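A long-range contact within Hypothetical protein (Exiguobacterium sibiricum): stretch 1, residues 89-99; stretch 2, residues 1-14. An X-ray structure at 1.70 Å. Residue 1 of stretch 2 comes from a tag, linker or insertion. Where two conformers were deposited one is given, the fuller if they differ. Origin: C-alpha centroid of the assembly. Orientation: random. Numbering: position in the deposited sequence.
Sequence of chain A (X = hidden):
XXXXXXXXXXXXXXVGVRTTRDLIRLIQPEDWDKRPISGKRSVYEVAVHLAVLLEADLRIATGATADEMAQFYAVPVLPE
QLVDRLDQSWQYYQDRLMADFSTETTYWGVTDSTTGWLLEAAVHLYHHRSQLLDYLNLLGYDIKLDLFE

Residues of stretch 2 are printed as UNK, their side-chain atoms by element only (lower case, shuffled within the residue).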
# COMPACT_ATOMS: atom_id res chain seq x y z
N SER A 89 16.90 5.67 4.46
CA SER A 89 15.62 6.27 4.04
C SER A 89 14.61 6.30 5.19
O SER A 89 13.92 7.28 5.39
CB SER A 89 15.04 5.52 2.83
OG SER A 89 15.99 5.55 1.77
N TRP A 90 14.54 5.22 5.94
CA TRP A 90 13.60 5.14 7.08
C TRP A 90 13.97 6.19 8.16
O TRP A 90 13.10 6.79 8.76
CB TRP A 90 13.62 3.70 7.61
CG TRP A 90 12.96 3.43 8.87
CD1 TRP A 90 13.49 2.68 9.86
CD2 TRP A 90 11.65 3.82 9.31
NE1 TRP A 90 12.61 2.58 10.90
CE2 TRP A 90 11.48 3.29 10.60
CE3 TRP A 90 10.62 4.60 8.76
CZ2 TRP A 90 10.32 3.48 11.34
CZ3 TRP A 90 9.44 4.79 9.52
CH2 TRP A 90 9.33 4.24 10.80
N GLN A 91 15.26 6.40 8.37
CA GLN A 91 15.72 7.42 9.33
C GLN A 91 15.34 8.82 8.87
O GLN A 91 14.92 9.67 9.66
CB GLN A 91 17.23 7.33 9.53
CG GLN A 91 17.73 8.20 10.67
CD GLN A 91 17.07 7.80 11.99
OE1 GLN A 91 17.16 6.64 12.41
NE2 GLN A 91 16.38 8.75 12.61
N TYR A 92 15.47 9.06 7.57
CA TYR A 92 15.16 10.35 7.00
C TYR A 92 13.67 10.62 7.21
O TYR A 92 13.28 11.74 7.63
CB TYR A 92 15.47 10.33 5.50
CG TYR A 92 15.34 11.65 4.81
CD1 TYR A 92 14.10 12.12 4.40
CD2 TYR A 92 16.45 12.46 4.59
CE1 TYR A 92 13.95 13.33 3.76
CE2 TYR A 92 16.32 13.68 3.93
CZ TYR A 92 15.06 14.11 3.53
OH TYR A 92 14.89 15.31 2.89
N TYR A 93 12.88 9.60 6.89
CA TYR A 93 11.43 9.68 7.06
C TYR A 93 11.07 9.96 8.53
O TYR A 93 10.23 10.80 8.82
CB TYR A 93 10.77 8.40 6.55
CG TYR A 93 9.22 8.40 6.59
CD1 TYR A 93 8.53 7.94 7.71
CD2 TYR A 93 8.47 8.84 5.50
CE1 TYR A 93 7.15 7.91 7.74
CE2 TYR A 93 7.07 8.82 5.52
CZ TYR A 93 6.42 8.37 6.65
OH TYR A 93 5.05 8.37 6.69
N GLN A 94 11.68 9.22 9.44
CA GLN A 94 11.34 9.39 10.86
C GLN A 94 11.65 10.79 11.32
O GLN A 94 10.91 11.38 12.12
CB GLN A 94 12.10 8.41 11.73
CG GLN A 94 11.62 7.00 11.61
CD GLN A 94 12.43 6.08 12.48
OE1 GLN A 94 13.33 5.36 12.01
NE2 GLN A 94 12.17 6.15 13.77
N ASP A 95 12.74 11.36 10.83
CA ASP A 95 13.08 12.71 11.24
C ASP A 95 12.08 13.74 10.73
O ASP A 95 11.72 14.67 11.44
CB ASP A 95 14.46 13.05 10.71
CG ASP A 95 15.57 12.20 11.33
OD1 ASP A 95 15.31 11.44 12.31
OD2 ASP A 95 16.72 12.30 10.82
N ARG A 96 11.63 13.57 9.48
CA ARG A 96 10.61 14.46 8.90
C ARG A 96 9.25 14.25 9.60
O ARG A 96 8.44 15.18 9.79
CB ARG A 96 10.50 14.27 7.39
CG ARG A 96 11.77 14.67 6.59
CD ARG A 96 12.62 15.67 7.33
NE ARG A 96 13.88 16.00 6.66
CZ ARG A 96 14.98 15.25 6.63
NH1 ARG A 96 15.03 14.05 7.18
NH2 ARG A 96 16.06 15.73 6.01
N LEU A 97 9.02 13.01 9.98
CA LEU A 97 7.76 12.63 10.60
C LEU A 97 7.54 13.44 11.84
O LEU A 97 6.47 13.93 12.07
CB LEU A 97 7.75 11.14 10.90
CG LEU A 97 6.52 10.52 11.60
CD1 LEU A 97 5.25 10.80 10.78
CD2 LEU A 97 6.71 9.03 11.82
N MSE A 98 8.60 13.61 12.62
CA MSE A 98 8.50 14.25 13.91
C MSE A 98 8.66 15.76 13.84
O MSE A 98 8.10 16.47 14.65
CB MSE A 98 9.53 13.64 14.84
CG MSE A 98 9.39 12.13 14.93
SE MSE A 98 7.62 11.53 15.63
CE MSE A 98 7.73 9.53 15.22
N ALA A 99 9.38 16.25 12.85
CA ALA A 99 9.63 17.68 12.71
C ALA A 99 8.67 18.36 11.71
O ALA A 99 8.43 17.85 10.61
CB ALA A 99 11.03 17.86 12.25
N UNK A 1 7.34 13.83 22.34
CA UNK A 1 6.02 13.15 22.18
C UNK A 1 5.60 13.20 20.73
O UNK A 1 6.33 13.70 19.90
N UNK A 2 4.45 12.65 20.39
CA UNK A 2 4.01 12.72 19.02
C UNK A 2 2.51 12.59 19.01
O UNK A 2 1.90 12.08 19.93
c UNK A 2 4.62 11.58 18.19
c UNK A 2 4.44 10.29 18.87
se UNK A 2 5.26 8.74 17.94
c UNK A 2 4.34 7.28 19.03
N UNK A 3 1.89 13.06 17.95
CA UNK A 3 0.44 12.96 17.82
C UNK A 3 -0.01 11.56 17.49
O UNK A 3 0.79 10.68 17.11
c UNK A 3 0.42 15.36 16.88
c UNK A 3 -0.03 13.88 16.67
o UNK A 3 0.53 13.39 15.46
N UNK A 4 -1.32 11.35 17.57
CA UNK A 4 -1.86 10.05 17.24
C UNK A 4 -1.59 9.64 15.77
O UNK A 4 -1.27 8.47 15.50
o UNK A 4 -2.73 9.88 19.91
o UNK A 4 -4.57 8.82 19.33
c UNK A 4 -3.35 10.00 17.60
c UNK A 4 -3.58 9.55 19.06
N UNK A 5 -1.63 10.59 14.85
CA UNK A 5 -1.28 10.27 13.45
C UNK A 5 0.21 9.98 13.30
O UNK A 5 0.59 9.10 12.54
c UNK A 5 -1.02 12.68 12.53
c UNK A 5 0.15 13.05 11.80
c UNK A 5 1.58 15.06 11.59
c UNK A 5 2.06 13.02 10.35
c UNK A 5 0.47 14.38 12.14
c UNK A 5 2.35 14.36 10.70
c UNK A 5 -1.37 13.78 13.25
n UNK A 5 -0.45 14.81 13.07
c UNK A 5 -1.74 11.36 12.46
c UNK A 5 0.96 12.37 10.88
N UNK A 6 1.09 10.72 14.00
CA UNK A 6 2.53 10.43 13.93
C UNK A 6 2.83 9.05 14.49
O UNK A 6 3.67 8.31 13.94
o UNK A 6 3.60 14.03 16.08
c UNK A 6 3.38 12.84 14.00
c UNK A 6 3.78 14.01 14.88
n UNK A 6 4.30 15.02 14.22
c UNK A 6 3.35 11.44 14.69
N UNK A 7 2.15 8.70 15.60
CA UNK A 7 2.27 7.37 16.19
C UNK A 7 1.85 6.28 15.21
O UNK A 7 2.53 5.25 15.07
c UNK A 7 1.34 5.94 18.04
c UNK A 7 0.44 5.87 19.33
o UNK A 7 -0.72 6.36 19.39
n UNK A 7 1.01 5.27 20.37
c UNK A 7 1.38 7.29 17.42
N UNK A 8 0.76 6.52 14.50
CA UNK A 8 0.19 5.57 13.52
C UNK A 8 1.15 5.37 12.36
O UNK A 8 1.44 4.24 11.94
c UNK A 8 -1.05 6.10 13.01
N UNK A 9 1.68 6.48 11.85
CA UNK A 9 2.65 6.38 10.78
C UNK A 9 3.92 5.66 11.22
O UNK A 9 4.41 4.83 10.46
c UNK A 9 2.23 9.79 8.82
c UNK A 9 1.79 7.41 7.91
c UNK A 9 2.95 7.72 10.13
c UNK A 9 1.93 8.30 9.16
N UNK A 10 4.47 6.01 12.38
CA UNK A 10 5.68 5.35 12.88
C UNK A 10 5.43 3.82 12.98
O UNK A 10 6.26 3.00 12.59
c UNK A 10 7.41 5.43 14.71
c UNK A 10 6.09 5.96 14.20
o UNK A 10 7.44 4.81 15.80
o UNK A 10 8.41 5.60 14.01
N UNK A 11 4.26 3.46 13.47
CA UNK A 11 3.90 2.02 13.62
C UNK A 11 3.84 1.29 12.27
O UNK A 11 4.52 0.29 12.04
c UNK A 11 0.90 0.39 15.46
c UNK A 11 2.04 0.48 14.50
c UNK A 11 -0.50 -1.42 16.44
n UNK A 11 -0.97 -2.67 16.38
n UNK A 11 0.31 -0.96 15.47
c UNK A 11 2.59 1.89 14.38
n UNK A 11 -0.81 -0.66 17.45
N UNK A 12 2.99 1.80 11.38
CA UNK A 12 2.66 1.14 10.14
C UNK A 12 3.74 1.29 9.10
O UNK A 12 4.04 0.33 8.36
c UNK A 12 -1.22 -0.42 11.42
n UNK A 12 -1.32 0.68 12.14
c UNK A 12 1.25 1.57 9.65
c UNK A 12 0.15 1.07 10.55
c UNK A 12 -0.49 1.64 11.59
n UNK A 12 -0.34 -0.23 10.46
N UNK A 13 4.39 2.44 9.03
CA UNK A 13 5.54 2.54 8.13
C UNK A 13 6.72 1.69 8.67
O UNK A 13 7.43 1.04 7.91
c UNK A 13 6.00 4.00 7.82
c UNK A 13 4.90 4.84 7.20
c UNK A 13 7.18 3.94 6.86
N UNK A 14 6.90 1.64 9.98
CA UNK A 14 7.93 0.75 10.56
C UNK A 14 7.69 -0.73 10.22
O UNK A 14 8.64 -1.49 9.95

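Position 1 has no side-chain atoms and meets nothing of stretch 1 closely; it is Gly-1, a residue of the expression tag. Position 2 carries an unbranched chain of two carbons, a selenium and a carbon, the selenium 3.8 Å from Met-98 CE: Met-2, as selenomethionine, touching another selenomethionine although the end of its own chain leads away.

Position 3 has one carbon bearing an oxygen and a carbon, and it touches nothing across: Thr-3. It sits at the N-cap, where its hydroxyl oxygen accepts from the backbone N of position 6. Position 4, two carbons with two oxygens on the second, lies out of reach. An acid and an amide share this branching, but two oxygens make it Asp-4.

Position 5 has one carbon, then fused five- and six-membered rings of eight carbons and a nitrogen. A carbon of the six-membered ring lies 3.9 Å from Leu-97 CD1; this is Trp-5. At position 6, three carbons end in an oxygen and a nitrogen, and the nitrogen lies 3.2 Å from Leu-97 O: Gln-6. That NE2 gives a weak hydrogen bond to the carbonyl, while OE1 accepts from Thr-3 N (2.7 Å), so one amide serves both the helix start and the neighbouring helix.

Position 7 repeats that composition but points away, with no contact: Gln-7. Position 8 is a single carbon, buried yet out of reach: Ala-8. Position 9 has four carbons forked at the second, with tips near Leu-97 and Tyr-93. It is Leu-9, whose CD1 packs 3.7 Å from Leu-97 CD1.

Position 10, two carbons and then two oxygens, enters a hole formed by Trp-90, Gln-94, Leu-97 and Met-98. This is Asp-10; OD1 lies 3.6 Å from Trp-90 CH2, a packing contact. Position 11, three carbons, a nitrogen and a carbon with two nitrogens, points away: Arg-11, bonded elsewhere in the structure. Position 12, one carbon and a ring of three carbons and two nitrogens, also points away: His-12.

Position 13 is one carbon carrying two more, one 3.6 Å from Trp-90 CZ3 and the other 3.6 Å from Tyr-93 OH: Val-13, with CG1 on the indole and CG2 at the phenol. Position 14 has no side chain, and its N is 3.7 Å from Trp-90 CH2: Gly-14, which leaves the indole close to backbone.

The rule is a nearly antiparallel pair, at 171°, with axes 10.6 Å apart at closest approach. Positions 6, 9, 10 and 13 supply much of the contact along one side of the helix. Leu-97 returns the knob among Trp-5, Gln-6, Leu-9 and Asp-10, so packing dominates and the one cross-helix hydrogen bond is weak.

Stretch 2 (1-14) GMTDWQQALDRHVG
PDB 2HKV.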